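Local coordinates for DUF115 domain-containing protein (Magnetospirillum magneticum AMB-1, PDB 5MU5) that probably glycosylates flagellin as a Maf-family glycosyltransferase and is involved in forming the bacterial flagellum, at residues Thr269-Ile277 / Leu511-Asp521; Trp546-Cys557 / Val589-Leu598. All coordinates share one frame; numbering follows the deposited sequence.

Interaction 1: Thr269-Ile277 / Leu511-Asp521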
loop_
_atom_site.group_PDB
_atom_site.type_symbol
_atom_site.label_atom_id
_atom_site.label_comp_id
_atom_site.label_asym_id
_atom_site.label_seq_id
_atom_site.Cartn_x
_atom_site.Cartn_y
_atom_site.Cartn_z
ATOM N N THR A 269 -25.611 14.248 -8.152
ATOM C CA THR A 269 -26.524 13.922 -9.241
ATOM C C THR A 269 -25.840 13.434 -10.510
ATOM O O THR A 269 -24.667 13.682 -10.736
ATOM C CB THR A 269 -27.410 15.132 -9.600
ATOM O OG1 THR A 269 -26.579 16.252 -9.906
ATOM C CG2 THR A 269 -28.344 15.486 -8.440
ATOM N N GLN A 270 -26.626 12.775 -11.344
ATOM C CA GLN A 270 -26.150 12.137 -12.549
ATOM C C GLN A 270 -26.278 13.041 -13.755
ATOM O O GLN A 270 -27.194 13.838 -13.843
ATOM C CB GLN A 270 -26.975 10.896 -12.835
ATOM C CG GLN A 270 -27.000 9.869 -11.721
ATOM C CD GLN A 270 -27.801 8.634 -12.118
ATOM O OE1 GLN A 270 -27.905 8.295 -13.309
ATOM N NE2 GLN A 270 -28.375 7.961 -11.128
ATOM N N LEU A 271 -25.363 12.878 -14.699
ATOM C CA LEU A 271 -25.401 13.611 -15.946
ATOM C C LEU A 271 -25.691 12.565 -16.998
ATOM O O LEU A 271 -25.159 11.457 -16.943
ATOM C CB LEU A 271 -24.051 14.282 -16.194
ATOM C CG LEU A 271 -23.606 15.189 -15.042
ATOM C CD1 LEU A 271 -22.177 15.663 -15.244
ATOM C CD2 LEU A 271 -24.556 16.372 -14.891
ATOM N N HIS A 272 -26.546 12.898 -17.945
ATOM C CA HIS A 272 -26.916 11.959 -18.991
ATOM C C HIS A 272 -26.090 12.039 -20.280
ATOM O O HIS A 272 -26.202 11.164 -21.107
ATOM C CB HIS A 272 -28.403 12.081 -19.295
ATOM C CG HIS A 272 -29.271 11.665 -18.148
ATOM N ND1 HIS A 272 -29.990 12.567 -17.393
ATOM C CD2 HIS A 272 -29.504 10.446 -17.605
ATOM C CE1 HIS A 272 -30.636 11.921 -16.437
ATOM N NE2 HIS A 272 -30.358 10.633 -16.544
ATOM N N THR A 273 -25.271 13.058 -20.464
ATOM C CA THR A 273 -24.404 13.090 -21.635
ATOM C C THR A 273 -23.384 11.958 -21.499
ATOM O O THR A 273 -22.794 11.778 -20.437
ATOM C CB THR A 273 -23.632 14.417 -21.758
ATOM O OG1 THR A 273 -24.554 15.497 -21.764
ATOM C CG2 THR A 273 -22.839 14.474 -23.050
ATOM N N PRO A 274 -23.184 11.185 -22.567
ATOM C CA PRO A 274 -22.172 10.149 -22.442
ATOM C C PRO A 274 -20.776 10.733 -22.441
ATOM O O PRO A 274 -20.559 11.822 -22.936
ATOM C CB PRO A 274 -22.385 9.260 -23.675
ATOM C CG PRO A 274 -23.313 9.982 -24.557
ATOM C CD PRO A 274 -23.820 11.216 -23.884
ATOM N N VAL A 275 -19.841 9.992 -21.886
ATOM C CA VAL A 275 -18.457 10.395 -21.872
ATOM C C VAL A 275 -17.607 9.334 -22.584
ATOM O O VAL A 275 -17.833 8.127 -22.441
ATOM C CB VAL A 275 -17.974 10.670 -20.427
ATOM C CG1 VAL A 275 -17.830 9.383 -19.641
ATOM C CG2 VAL A 275 -16.644 11.401 -20.458
ATOM N N PHE A 276 -16.662 9.816 -23.390
ATOM C CA PHE A 276 -15.688 8.983 -24.058
ATOM C C PHE A 276 -14.374 9.139 -23.337
ATOM O O PHE A 276 -13.829 10.247 -23.294
ATOM C CB PHE A 276 -15.463 9.389 -25.505
ATOM C CG PHE A 276 -16.635 9.179 -26.393
ATOM C CD1 PHE A 276 -17.772 8.484 -25.967
ATOM C CD2 PHE A 276 -16.586 9.646 -27.678
ATOM C CE1 PHE A 276 -18.821 8.284 -26.819
ATOM C CE2 PHE A 276 -17.645 9.449 -28.533
ATOM C CZ PHE A 276 -18.759 8.775 -28.110
ATOM N N ILE A 277 -13.894 8.040 -22.759
ATOM C CA ILE A 277 -12.627 8.012 -22.038
ATOM C C ILE A 277 -11.629 7.396 -22.976
ATOM O O ILE A 277 -11.813 6.275 -23.417
ATOM C CB ILE A 277 -12.758 7.215 -20.742
ATOM C CG1 ILE A 277 -13.637 8.011 -19.777
ATOM C CG2 ILE A 277 -11.393 6.982 -20.116
ATOM C CD1 ILE A 277 -14.317 7.184 -18.728
ATOM N N LEU A 511 -25.738 6.941 -29.773
ATOM C CA LEU A 511 -25.959 7.783 -28.611
ATOM C C LEU A 511 -27.345 8.406 -28.664
ATOM O O LEU A 511 -27.895 8.599 -29.732
ATOM C CB LEU A 511 -24.896 8.873 -28.555
ATOM C CG LEU A 511 -23.448 8.385 -28.587
ATOM C CD1 LEU A 511 -22.525 9.600 -28.599
ATOM C CD2 LEU A 511 -23.139 7.470 -27.413
ATOM N N LYS A 512 -27.899 8.726 -27.502
ATOM C CA LYS A 512 -29.208 9.363 -27.404
ATOM C C LYS A 512 -29.061 10.863 -27.120
ATOM O O LYS A 512 -30.045 11.573 -27.007
ATOM C CB LYS A 512 -30.012 8.711 -26.272
ATOM C CG LYS A 512 -30.273 7.224 -26.472
ATOM C CD LYS A 512 -30.680 6.542 -25.168
ATOM C CE LYS A 512 -30.822 5.033 -25.350
ATOM N NZ LYS A 512 -30.535 4.324 -24.073
ATOM N N SER A 513 -27.833 11.346 -27.013
ATOM C CA SER A 513 -27.587 12.727 -26.604
ATOM C C SER A 513 -27.606 13.719 -27.760
ATOM O O SER A 513 -27.625 13.337 -28.911
ATOM C CB SER A 513 -26.232 12.801 -25.916
ATOM O OG SER A 513 -25.254 12.195 -26.745
ATOM N N THR A 514 -27.569 14.998 -27.409
ATOM C CA THR A 514 -27.499 16.107 -28.358
ATOM C C THR A 514 -26.402 17.095 -27.962
ATOM O O THR A 514 -25.908 17.069 -26.816
ATOM C CB THR A 514 -28.809 16.899 -28.348
ATOM O OG1 THR A 514 -28.961 17.552 -27.079
ATOM C CG2 THR A 514 -29.992 15.980 -28.592
ATOM N N PRO A 515 -26.020 17.991 -28.889
ATOM C CA PRO A 515 -25.057 19.025 -28.482
ATOM C C PRO A 515 -25.566 19.902 -27.335
ATOM O O PRO A 515 -24.770 20.317 -26.506
ATOM C CB PRO A 515 -24.859 19.857 -29.751
ATOM C CG PRO A 515 -25.264 18.963 -30.869
ATOM C CD PRO A 515 -26.307 18.032 -30.331
ATOM N N ASP A 516 -26.868 20.182 -27.293
ATOM C CA ASP A 516 -27.463 20.971 -26.190
ATOM C C ASP A 516 -27.319 20.277 -24.843
ATOM O O ASP A 516 -26.985 20.921 -23.841
ATOM C CB ASP A 516 -28.950 21.272 -26.450
ATOM C CG ASP A 516 -29.161 22.370 -27.503
ATOM O OD1 ASP A 516 -28.165 22.755 -28.147
ATOM O OD2 ASP A 516 -30.317 22.853 -27.681
ATOM N N MET A 517 -27.576 18.966 -24.825
ATOM C CA MET A 517 -27.447 18.163 -23.618
ATOM C C MET A 517 -25.998 18.221 -23.114
ATOM O O MET A 517 -25.745 18.397 -21.903
ATOM C CB MET A 517 -27.865 16.714 -23.901
ATOM C CG MET A 517 -27.919 15.815 -22.658
ATOM S SD MET A 517 -28.283 14.063 -22.992
ATOM C CE MET A 517 -29.884 14.203 -23.822
ATOM N N LYS A 518 -25.056 18.092 -24.050
ATOM C CA LYS A 518 -23.630 18.176 -23.751
ATOM C C LYS A 518 -23.293 19.521 -23.122
ATOM O O LYS A 518 -22.611 19.561 -22.095
ATOM C CB LYS A 518 -22.777 17.984 -25.011
ATOM C CG LYS A 518 -21.284 18.049 -24.725
ATOM C CD LYS A 518 -20.419 17.910 -25.966
ATOM C CE LYS A 518 -18.976 17.972 -25.521
ATOM N NZ LYS A 518 -18.028 17.847 -26.647
ATOM N N ALA A 519 -23.755 20.610 -23.739
ATOM C CA ALA A 519 -23.508 21.963 -23.221
ATOM C C ALA A 519 -24.109 22.143 -21.840
ATOM O O ALA A 519 -23.514 22.790 -20.983
ATOM C CB ALA A 519 -24.056 23.018 -24.161
ATOM N N LYS A 520 -25.293 21.575 -21.637
ATOM C CA LYS A 520 -25.947 21.625 -20.332
ATOM C C LYS A 520 -25.068 20.921 -19.303
ATOM O O LYS A 520 -24.711 21.487 -18.274
ATOM C CB LYS A 520 -27.325 20.966 -20.400
ATOM C CG LYS A 520 -28.134 21.049 -19.122
ATOM C CD LYS A 520 -29.483 20.371 -19.299
ATOM C CE LYS A 520 -30.309 20.361 -18.010
ATOM N NZ LYS A 520 -30.879 21.691 -17.635
ATOM N N ASP A 521 -24.700 19.681 -19.604
ATOM C CA ASP A 521 -23.900 18.887 -18.690
ATOM C C ASP A 521 -22.507 19.464 -18.429
ATOM O O ASP A 521 -22.047 19.402 -17.305
ATOM C CB ASP A 521 -23.876 17.427 -19.145
ATOM C CG ASP A 521 -25.272 16.739 -19.007
ATOM O OD1 ASP A 521 -26.204 17.352 -18.414
ATOM O OD2 ASP A 521 -25.429 15.586 -19.497
#

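Interaction 2: Trp546-Cys557 / Val589-Leu598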
loop_
_atom_site.group_PDB
_atom_site.type_symbol
_atom_site.label_atom_id
_atom_site.label_comp_id
_atom_site.label_asym_id
_atom_site.label_seq_id
_atom_site.Cartn_x
_atom_site.Cartn_y
_atom_site.Cartn_z
ATOM N N TRP A 546 5.668 23.653 9.661
ATOM C CA TRP A 546 5.962 22.332 9.117
ATOM C C TRP A 546 7.380 21.836 9.415
ATOM O O TRP A 546 7.541 20.734 9.933
ATOM C CB TRP A 546 5.641 22.290 7.607
ATOM C CG TRP A 546 4.207 22.760 7.314
ATOM C CD1 TRP A 546 3.826 23.909 6.675
ATOM C CD2 TRP A 546 2.999 22.101 7.711
ATOM N NE1 TRP A 546 2.448 23.991 6.629
ATOM C CE2 TRP A 546 1.919 22.899 7.265
ATOM C CE3 TRP A 546 2.724 20.916 8.406
ATOM C CZ2 TRP A 546 0.588 22.544 7.488
ATOM C CZ3 TRP A 546 1.400 20.559 8.617
ATOM C CH2 TRP A 546 0.347 21.376 8.164
ATOM N N PRO A 547 8.411 22.639 9.099
ATOM C CA PRO A 547 9.734 22.116 9.368
ATOM C C PRO A 547 9.933 21.829 10.845
ATOM O O PRO A 547 10.603 20.854 11.208
ATOM C CB PRO A 547 10.675 23.232 8.886
ATOM C CG PRO A 547 9.833 24.448 8.739
ATOM C CD PRO A 547 8.460 23.949 8.427
ATOM N N ARG A 548 9.327 22.654 11.691
ATOM C CA ARG A 548 9.465 22.482 13.124
ATOM C C ARG A 548 8.881 21.137 13.567
ATOM O O ARG A 548 9.536 20.397 14.306
ATOM C CB ARG A 548 8.832 23.649 13.869
ATOM C CG ARG A 548 9.161 23.659 15.339
ATOM C CD ARG A 548 8.589 24.877 16.044
ATOM N NE ARG A 548 8.580 24.649 17.485
ATOM C CZ ARG A 548 8.304 25.566 18.404
ATOM N NH1 ARG A 548 8.010 26.814 18.058
ATOM N NH2 ARG A 548 8.331 25.228 19.688
ATOM N N SER A 549 7.678 20.814 13.092
ATOM C CA SER A 549 7.054 19.511 13.348
ATOM C C SER A 549 7.916 18.330 12.903
ATOM O O SER A 549 7.964 17.291 13.558
ATOM C CB SER A 549 5.759 19.388 12.551
ATOM O OG SER A 549 4.922 20.502 12.766
ATOM N N ILE A 550 8.558 18.481 11.751
ATOM C CA ILE A 550 9.349 17.409 11.193
ATOM C C ILE A 550 10.602 17.209 12.036
ATOM O O ILE A 550 10.914 16.098 12.452
ATOM C CB ILE A 550 9.705 17.672 9.720
ATOM C CG1 ILE A 550 8.419 17.693 8.875
ATOM C CG2 ILE A 550 10.631 16.587 9.203
ATOM C CD1 ILE A 550 8.553 18.354 7.517
ATOM N N VAL A 551 11.294 18.303 12.302
ATOM C CA VAL A 551 12.514 18.272 13.078
ATOM C C VAL A 551 12.272 17.746 14.505
ATOM O O VAL A 551 13.111 17.041 15.071
ATOM C CB VAL A 551 13.141 19.661 13.075
ATOM C CG1 VAL A 551 14.280 19.747 14.081
ATOM C CG2 VAL A 551 13.622 19.978 11.661
ATOM N N THR A 552 11.119 18.087 15.066
ATOM C CA THR A 552 10.676 17.563 16.359
ATOM C C THR A 552 10.498 16.038 16.300
ATOM O O THR A 552 10.963 15.300 17.178
ATOM C CB THR A 552 9.352 18.255 16.767
ATOM O OG1 THR A 552 9.613 19.642 17.022
ATOM C CG2 THR A 552 8.734 17.622 18.014
ATOM N N LEU A 553 9.821 15.567 15.260
ATOM C CA LEU A 553 9.627 14.130 15.067
ATOM C C LEU A 553 10.972 13.395 14.921
ATOM O O LEU A 553 11.192 12.331 15.502
ATOM C CB LEU A 553 8.730 13.861 13.843
ATOM C CG LEU A 553 8.391 12.389 13.563
ATOM C CD1 LEU A 553 7.837 11.670 14.795
ATOM C CD2 LEU A 553 7.428 12.256 12.398
ATOM N N LEU A 554 11.860 13.969 14.127
ATOM C CA LEU A 554 13.164 13.383 13.899
ATOM C C LEU A 554 13.925 13.293 15.207
ATOM O O LEU A 554 14.564 12.285 15.483
ATOM C CB LEU A 554 13.947 14.223 12.898
ATOM C CG LEU A 554 13.463 14.135 11.451
ATOM C CD1 LEU A 554 14.232 15.126 10.588
ATOM C CD2 LEU A 554 13.629 12.718 10.922
ATOM N N GLY A 555 13.847 14.355 16.007
ATOM C CA GLY A 555 14.497 14.375 17.299
ATOM C C GLY A 555 14.003 13.241 18.175
ATOM O O GLY A 555 14.793 12.599 18.869
ATOM N N GLU A 556 12.694 12.983 18.136
ATOM C CA GLU A 556 12.093 11.924 18.962
ATOM C C GLU A 556 12.543 10.522 18.514
ATOM O O GLU A 556 12.725 9.636 19.349
ATOM C CB GLU A 556 10.554 12.056 18.997
ATOM C CG GLU A 556 10.068 13.268 19.800
ATOM C CD GLU A 556 8.576 13.587 19.632
ATOM O OE1 GLU A 556 7.913 12.993 18.748
ATOM O OE2 GLU A 556 8.055 14.455 20.386
ATOM N N CYS A 557 12.771 10.337 17.216
ATOM C CA CYS A 557 13.289 9.061 16.704
ATOM C C CYS A 557 14.753 8.856 17.047
ATOM O O CYS A 557 15.174 7.730 17.272
ATOM C CB CYS A 557 13.140 8.970 15.188
ATOM S SG CYS A 557 11.438 9.079 14.609
ATOM N N VAL A 589 1.639 15.465 8.409
ATOM C CA VAL A 589 2.612 15.839 7.396
ATOM C C VAL A 589 4.022 15.382 7.800
ATOM O O VAL A 589 4.754 14.798 6.998
ATOM C CB VAL A 589 2.558 17.358 7.163
ATOM C CG1 VAL A 589 3.737 17.857 6.355
ATOM C CG2 VAL A 589 1.246 17.717 6.481
ATOM N N ALA A 590 4.405 15.642 9.046
ATOM C CA ALA A 590 5.713 15.215 9.547
ATOM C C ALA A 590 5.927 13.718 9.358
ATOM O O ALA A 590 6.974 13.280 8.901
ATOM C CB ALA A 590 5.863 15.584 11.013
ATOM N N GLN A 591 4.912 12.935 9.676
ATOM C CA GLN A 591 5.020 11.497 9.522
ATOM C C GLN A 591 5.160 11.065 8.073
ATOM O O GLN A 591 5.906 10.145 7.767
ATOM C CB GLN A 591 3.817 10.819 10.144
ATOM C CG GLN A 591 3.900 10.776 11.639
ATOM C CD GLN A 591 2.614 10.295 12.255
ATOM O OE1 GLN A 591 1.526 10.607 11.765
ATOM N NE2 GLN A 591 2.726 9.533 13.346
ATOM N N PHE A 592 4.401 11.691 7.187
ATOM C CA PHE A 592 4.539 11.392 5.777
ATOM C C PHE A 592 5.920 11.735 5.286
ATOM O O PHE A 592 6.472 11.024 4.463
ATOM C CB PHE A 592 3.543 12.163 4.925
ATOM C CG PHE A 592 2.222 11.499 4.799
ATOM C CD1 PHE A 592 2.120 10.284 4.162
ATOM C CD2 PHE A 592 1.076 12.107 5.287
ATOM C CE1 PHE A 592 0.899 9.665 4.025
ATOM C CE2 PHE A 592 -0.151 11.505 5.157
ATOM C CZ PHE A 592 -0.240 10.282 4.524
ATOM N N PHE A 593 6.473 12.831 5.765
ATOM C CA PHE A 593 7.805 13.245 5.311
ATOM C C PHE A 593 8.922 12.268 5.611
ATOM O O PHE A 593 9.752 12.021 4.755
ATOM C CB PHE A 593 8.172 14.623 5.850
ATOM C CG PHE A 593 7.983 15.708 4.857
ATOM C CD1 PHE A 593 6.723 16.123 4.502
ATOM C CD2 PHE A 593 9.083 16.316 4.262
ATOM C CE1 PHE A 593 6.553 17.122 3.566
ATOM C CE2 PHE A 593 8.914 17.305 3.314
ATOM C CZ PHE A 593 7.647 17.714 2.975
ATOM N N VAL A 594 8.920 11.687 6.802
ATOM C CA VAL A 594 10.064 10.916 7.269
ATOM C C VAL A 594 9.886 9.414 7.460
ATOM O O VAL A 594 10.885 8.689 7.451
ATOM C CB VAL A 594 10.589 11.502 8.595
ATOM C CG1 VAL A 594 10.957 12.964 8.403
ATOM C CG2 VAL A 594 9.587 11.339 9.737
ATOM N N ARG A 595 8.658 8.923 7.587
ATOM C CA ARG A 595 8.460 7.505 7.942
ATOM C C ARG A 595 9.043 6.487 6.960
ATOM O O ARG A 595 9.515 5.438 7.372
ATOM C CB ARG A 595 6.980 7.187 8.162
ATOM C CG ARG A 595 6.143 7.286 6.903
ATOM C CD ARG A 595 4.662 7.234 7.180
ATOM N NE ARG A 595 3.942 7.039 5.928
ATOM C CZ ARG A 595 2.650 6.743 5.835
ATOM N NH1 ARG A 595 1.911 6.622 6.927
ATOM N NH2 ARG A 595 2.097 6.577 4.642
ATOM N N GLY A 596 8.980 6.775 5.669
ATOM C CA GLY A 596 9.469 5.840 4.667
ATOM C C GLY A 596 10.968 5.695 4.785
ATOM O O GLY A 596 11.506 4.585 4.770
ATOM N N THR A 597 11.639 6.826 4.932
ATOM C CA THR A 597 13.067 6.833 5.018
ATOM C C THR A 597 13.537 6.153 6.302
ATOM O O THR A 597 14.320 5.190 6.235
ATOM C CB THR A 597 13.570 8.255 4.839
ATOM O OG1 THR A 597 13.202 8.687 3.513
ATOM C CG2 THR A 597 15.087 8.335 5.014
ATOM N N LEU A 598 13.020 6.587 7.453
ATOM C CA LEU A 598 13.409 5.972 8.736
ATOM C C LEU A 598 13.082 4.464 8.862
ATOM O O LEU A 598 13.885 3.695 9.411
ATOM C CB LEU A 598 12.801 6.729 9.914
ATOM C CG LEU A 598 13.185 8.207 10.038
ATOM C CD1 LEU A 598 12.548 8.795 11.279
ATOM C CD2 LEU A 598 14.689 8.416 10.067
#

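Interaction 1: Thr269-Ile277 / Leu511-Asp521
D521, two turns into helix 515-528, meets T273 on the N-terminal approach to the strand that includes V275 to I277, and its side chain can be followed outward atom by atom. CB passes the T273 hydroxyl, with OG1 at 3.3 Å. A chi1 of -68° sets CG anti to the carbonyl carbon and brings the carboxylate against L271 and T273, with D521 CG 3.9 Å from L271 CB. OD1 lies against a methyl, L271 CD2, at 4.0 Å. OD2 accepts the amide of T273, whose N is 2.7 Å away nearly in line with the C-O bond. The OG1 of T273 also donates to OD2, but the modelled 2.4 Å between them is doubtfully short, so the backbone bond is the secure part of this grip. Beside it, P274 CG rests on L511 CD2 at 3.8 Å, while L511 CD1 reaches CZ of F276. The wider setting is a parallel alpha/beta region. The strand runs between strands 299-303 and 408-412, K518 NZ donates to the Q295 carbonyl and forms a salt bridge with D318, and L511, in the turn leading into helix 515-528, packs on Y410 of strand 408-412 and N294 of helix 284-294.

Interaction 2: Trp546-Cys557 / Val589-Leu598
I550 and A590 bring two helices together at their tightest point: their CA atoms are 4.6 Å apart, and the CG1 of I550 lies 3.7 Å from the CA of A590. The small alanine lets the isoleucine press against the backbone itself. I550 then divides its branches. CD1 sits over one face of the F593 ring, 4.0 Å from the ring centroid and 21° off the normal, a CH-pi contact, whereas CG2 turns to CG1 of V594. That valine is the hub of the next turn. Its CG1 also receives CD2 of L554, and its CG2 meets CD2 of L553 at 3.5 Å; with CG of L553 anti to the backbone N (chi1 -177°), the two side chains run past each other in opposite directions, and the same CD2 also comes near the A590 carbonyl oxygen.

The two ends are closed by different groups. At one, the side chains of W546 and V589 cross at about a right angle, with W546 CZ3 3.6 Å from V589 CG2; at the other, C557 SG lies 3.5 Å from L598 CD1. The second shell fixes some of these groups: W546 NE1 donates to the W541 carbonyl, and F644 of helix 618-646 covers both W546 and I550. F593 packs also on L242 and M246 of helix 242-257. The helix kinks around V594, where the N atoms of G596 and T597 make no bond to the preceding turn.

The axes of the two segments approach to 8.7 Å at a crossing angle of -50°. W546, I550 and L554 form one row four residues apart, set against A590, V594 and L598 in another. This is ridges-into-grooves packing between rows of i±4 spacing, here in the helical bundle region of a Maf flagellin glycosyltransferase.

In the fold
Followed from the N terminus, the chain first passes through residues 269-277, then runs through 233 residues that include most strands of the large mixed sheet before 511-521 returns to them. Interaction 1 therefore closes a very long loop, joining an early, interior strand of that sheet to a helix that follows its last parallel edge strand. Interaction 2 opens only afterwards and closes over 31 residues, tying together two helices of the bundle that are separated in sequence by helix 568-579. The loops neither nest nor cross: they lie in series. In space, the centres of interactions 1 and 2 are about 47 Å apart and their nearest atoms about 27 Å apart, illustrating long-range and local closure within one multidomain chain.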